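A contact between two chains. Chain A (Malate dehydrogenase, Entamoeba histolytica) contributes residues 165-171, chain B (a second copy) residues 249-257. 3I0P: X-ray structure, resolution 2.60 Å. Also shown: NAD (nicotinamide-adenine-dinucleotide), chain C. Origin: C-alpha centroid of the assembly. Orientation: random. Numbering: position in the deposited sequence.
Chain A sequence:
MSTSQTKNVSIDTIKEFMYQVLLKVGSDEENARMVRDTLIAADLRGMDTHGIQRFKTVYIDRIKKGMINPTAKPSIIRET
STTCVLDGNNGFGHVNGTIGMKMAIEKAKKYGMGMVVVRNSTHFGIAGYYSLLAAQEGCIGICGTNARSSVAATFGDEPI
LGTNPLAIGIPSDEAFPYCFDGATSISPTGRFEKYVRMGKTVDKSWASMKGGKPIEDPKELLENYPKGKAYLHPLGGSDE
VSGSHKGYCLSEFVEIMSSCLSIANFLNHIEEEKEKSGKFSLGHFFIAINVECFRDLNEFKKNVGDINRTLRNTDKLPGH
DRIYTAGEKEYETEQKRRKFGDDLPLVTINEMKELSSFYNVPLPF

Chain A (165-171) PLAIGIP
Chain B, residues 249-257: CLSEFVEIM

The most distinctive feature of this contact is a CH-pi interaction at its centre: the methyl CD1 of Ile A168 sits over one face of the Phe B253 ring, 4.0 Å from the ring centroid and 18° off the ring normal. Around it the packing is wholly apolar. No hydrogen bond crosses between the stretches, so side-chain shape does the work.

Chain A supplies an extended strand that includes residues 166-170, with phi between -134° and -110° and psi between 116° and 141°. Chain B supplies helix 249-257, which runs on beyond the stretch at both ends. Its backbone bonds follow the i to i-4 pattern, from Phe B253 N to Cys B249 O at 2.9 Å through Met B257 N to Phe B253 O at 3.0 Å. The N-to-C directions of strand and helix differ by 43°, their axes approach to 10.6 Å, and the register is set by Ile A168 and Phe B253, whose CA atoms lie 7.9 Å apart.

The strand's alternation sets the first rule. Leu A166, Ile A168 and Ile A170 point toward the helix, whereas Ala A167 is out of reach and Gly A169 has no side chain to offer. The helix answers with Leu B250, Phe B253 and Ile B256, spaced three residues apart, so each step of two along the strand is matched by a step of three along the helix.

At the N-terminal end, Leu A166 (t, p) brings CD2 to 4.3 Å from CD2 of Leu B250. Leu B250 (m, t) leaves its backbone sideways, but its end comes nearer, and the same CD2 lies 4.1 Å from CD1 of Ile A168. One leucine methyl thus serves two strand residues.

In the middle, Phe B253 also starts sideways, with chi1 at 165° (t) and chi2 at 64°. Ile A168 (m, t) uses both branches on it: CD1 covers the face, while CG2 reaches CD1 of Phe B253 at 3.6 Å. Ile A170 (m, t) meets the ring at its edge, its CD1 4.3 Å from CD1 of Phe B253. Both CD1 and CG2 of Ile A170 lie 4.1 Å from CG2 of Ile B256 (m, t), which points toward the strand, so CD1 bridges the two helix residues.

The stretches bury 261 Å² between them, with Ile A170 and Ile A168 contributing most. All six contacting residues are buried in the assembly, where apolar side chains bring no polar group needing a partner. In both isoleucines the two branches converge on the helix, and the flat phenylalanine ring offers both face and edge to them.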

# COMPACT_ATOMS: atom_id res chain seq x y z
N PRO A 165 -2.40 8.00 -6.52
CA PRO A 165 -2.05 8.15 -5.11
C PRO A 165 -2.89 7.25 -4.21
O PRO A 165 -4.00 6.84 -4.57
CB PRO A 165 -2.34 9.63 -4.83
CG PRO A 165 -3.44 9.97 -5.74
CD PRO A 165 -3.21 9.14 -6.99
N LEU A 166 -2.31 6.95 -3.06
CA LEU A 166 -2.96 6.19 -2.01
C LEU A 166 -2.82 7.03 -0.75
O LEU A 166 -1.73 7.51 -0.45
CB LEU A 166 -2.24 4.86 -1.84
CG LEU A 166 -2.73 3.86 -0.80
CD1 LEU A 166 -4.13 3.37 -1.16
CD2 LEU A 166 -1.74 2.69 -0.74
N ALA A 167 -3.92 7.23 -0.05
CA ALA A 167 -3.89 7.92 1.24
C ALA A 167 -4.47 7.02 2.32
O ALA A 167 -5.42 6.29 2.06
CB ALA A 167 -4.64 9.22 1.18
N ILE A 168 -3.85 7.06 3.50
CA ILE A 168 -4.26 6.25 4.65
C ILE A 168 -4.30 7.14 5.88
O ILE A 168 -3.26 7.68 6.29
CB ILE A 168 -3.26 5.09 4.92
CG1 ILE A 168 -3.09 4.22 3.68
CG2 ILE A 168 -3.71 4.25 6.12
CD1 ILE A 168 -1.74 3.56 3.60
N GLY A 169 -5.49 7.30 6.45
CA GLY A 169 -5.67 8.12 7.65
C GLY A 169 -5.99 7.25 8.86
O GLY A 169 -6.91 6.44 8.82
N ILE A 170 -5.23 7.42 9.93
CA ILE A 170 -5.40 6.59 11.12
C ILE A 170 -5.45 7.46 12.37
O ILE A 170 -4.56 8.30 12.59
CB ILE A 170 -4.25 5.54 11.25
CG1 ILE A 170 -4.34 4.51 10.11
CG2 ILE A 170 -4.28 4.86 12.63
CD1 ILE A 170 -3.09 3.72 9.87
N PRO A 171 -6.50 7.28 13.21
CA PRO A 171 -6.61 8.05 14.45
C PRO A 171 -5.35 7.93 15.33
O PRO A 171 -4.73 6.86 15.39
CB PRO A 171 -7.82 7.43 15.14
CG PRO A 171 -8.64 6.89 14.04
CD PRO A 171 -7.66 6.40 13.01
N CYS B 249 6.39 4.84 5.58
CA CYS B 249 5.00 5.03 6.00
C CYS B 249 4.14 3.80 5.77
O CYS B 249 3.28 3.48 6.59
CB CYS B 249 4.38 6.25 5.32
SG CYS B 249 5.08 7.80 5.92
N LEU B 250 4.37 3.11 4.65
CA LEU B 250 3.63 1.89 4.33
C LEU B 250 3.94 0.76 5.31
O LEU B 250 3.04 0.06 5.77
CB LEU B 250 3.86 1.46 2.87
CG LEU B 250 3.30 2.38 1.76
CD1 LEU B 250 3.80 1.97 0.36
CD2 LEU B 250 1.77 2.49 1.78
N SER B 251 5.23 0.61 5.63
CA SER B 251 5.70 -0.27 6.70
C SER B 251 4.94 -0.00 8.01
O SER B 251 4.43 -0.93 8.63
CB SER B 251 7.22 -0.08 6.89
OG SER B 251 7.76 -0.96 7.86
N GLU B 252 4.85 1.26 8.40
CA GLU B 252 4.12 1.61 9.62
C GLU B 252 2.63 1.26 9.53
O GLU B 252 2.05 0.75 10.50
CB GLU B 252 4.31 3.07 10.01
CG GLU B 252 3.64 3.38 11.34
CD GLU B 252 3.75 4.82 11.80
OE1 GLU B 252 4.48 5.63 11.18
OE2 GLU B 252 3.08 5.13 12.79
N PHE B 253 2.03 1.55 8.37
CA PHE B 253 0.65 1.16 8.08
C PHE B 253 0.45 -0.31 8.43
O PHE B 253 -0.42 -0.66 9.22
CB PHE B 253 0.32 1.42 6.60
CG PHE B 253 -0.94 0.74 6.11
CD1 PHE B 253 -2.19 1.08 6.63
CD2 PHE B 253 -0.88 -0.22 5.10
CE1 PHE B 253 -3.35 0.44 6.16
CE2 PHE B 253 -2.03 -0.85 4.62
CZ PHE B 253 -3.26 -0.51 5.15
N VAL B 254 1.30 -1.16 7.86
CA VAL B 254 1.24 -2.59 8.13
C VAL B 254 1.31 -2.89 9.64
O VAL B 254 0.49 -3.64 10.18
CB VAL B 254 2.32 -3.36 7.35
CG1 VAL B 254 2.44 -4.79 7.87
CG2 VAL B 254 1.99 -3.34 5.86
N GLU B 255 2.28 -2.26 10.30
CA GLU B 255 2.49 -2.42 11.73
C GLU B 255 1.24 -2.09 12.55
O GLU B 255 0.84 -2.87 13.43
CB GLU B 255 3.64 -1.52 12.17
CG GLU B 255 4.10 -1.72 13.61
CD GLU B 255 4.97 -2.95 13.78
OE1 GLU B 255 4.84 -3.62 14.83
OE2 GLU B 255 5.77 -3.26 12.87
N ILE B 256 0.63 -0.94 12.27
CA ILE B 256 -0.56 -0.48 13.00
C ILE B 256 -1.73 -1.41 12.76
O ILE B 256 -2.41 -1.81 13.71
CB ILE B 256 -0.94 0.95 12.60
CG1 ILE B 256 0.11 1.93 13.12
CG2 ILE B 256 -2.32 1.32 13.12
CD1 ILE B 256 0.00 3.29 12.51
N MET B 257 -1.96 -1.79 11.51
CA MET B 257 -3.02 -2.73 11.15
C MET B 257 -2.81 -4.08 11.83
O MET B 257 -3.78 -4.75 12.20
CB MET B 257 -3.09 -2.94 9.63
CG MET B 257 -3.41 -1.69 8.82
SD MET B 257 -5.12 -1.17 9.02
CE MET B 257 -5.94 -2.14 7.75
PA NAD C . 5.27 13.22 -0.95
O1A NAD C . 5.26 14.70 -0.69
O2A NAD C . 6.48 12.61 -1.59
O5B NAD C . 5.00 12.51 0.47
C5B NAD C . 3.90 12.94 1.29
C4B NAD C . 3.58 11.95 2.42
O4B NAD C . 4.77 11.39 2.99
C3B NAD C . 2.86 12.60 3.58
O3B NAD C . 2.00 11.62 4.19
C2B NAD C . 3.97 12.99 4.52
O2B NAD C . 3.51 13.07 5.87
C1B NAD C . 4.93 11.83 4.34
N9A NAD C . 6.36 12.15 4.61
C8A NAD C . 7.13 13.02 3.94
N7A NAD C . 8.37 12.99 4.47
C5A NAD C . 8.38 12.08 5.47
C6A NAD C . 9.34 11.61 6.37
N6A NAD C . 10.61 12.09 6.35
N1A NAD C . 9.01 10.66 7.28
C2A NAD C . 7.77 10.17 7.33
N3A NAD C . 6.82 10.60 6.48
C4A NAD C . 7.10 11.55 5.55
O3 NAD C . 3.94 12.77 -1.77
PN NAD C . 3.53 13.08 -3.31
O1N NAD C . 3.52 11.76 -4.04
O2N NAD C . 4.34 14.24 -3.84
O5D NAD C . 2.02 13.59 -3.21
C5D NAD C . 1.72 14.94 -2.84
C4D NAD C . 0.22 15.21 -2.97
O4D NAD C . -0.19 15.08 -4.33
C3D NAD C . -0.61 14.21 -2.17
O3D NAD C . -1.47 14.96 -1.29
C2D NAD C . -1.39 13.41 -3.21
O2D NAD C . -2.73 13.03 -2.84
C1D NAD C . -1.43 14.37 -4.38
N1N NAD C . -1.65 13.69 -5.65
C2N NAD C . -2.89 13.72 -6.19
C3N NAD C . -3.15 13.09 -7.41
C7N NAD C . -4.52 13.11 -8.02
O7N NAD C . -4.70 12.55 -9.09
N7N NAD C . -5.50 13.76 -7.40
C4N NAD C . -2.11 12.41 -8.05
C5N NAD C . -0.84 12.38 -7.47
C6N NAD C . -0.63 13.04 -6.25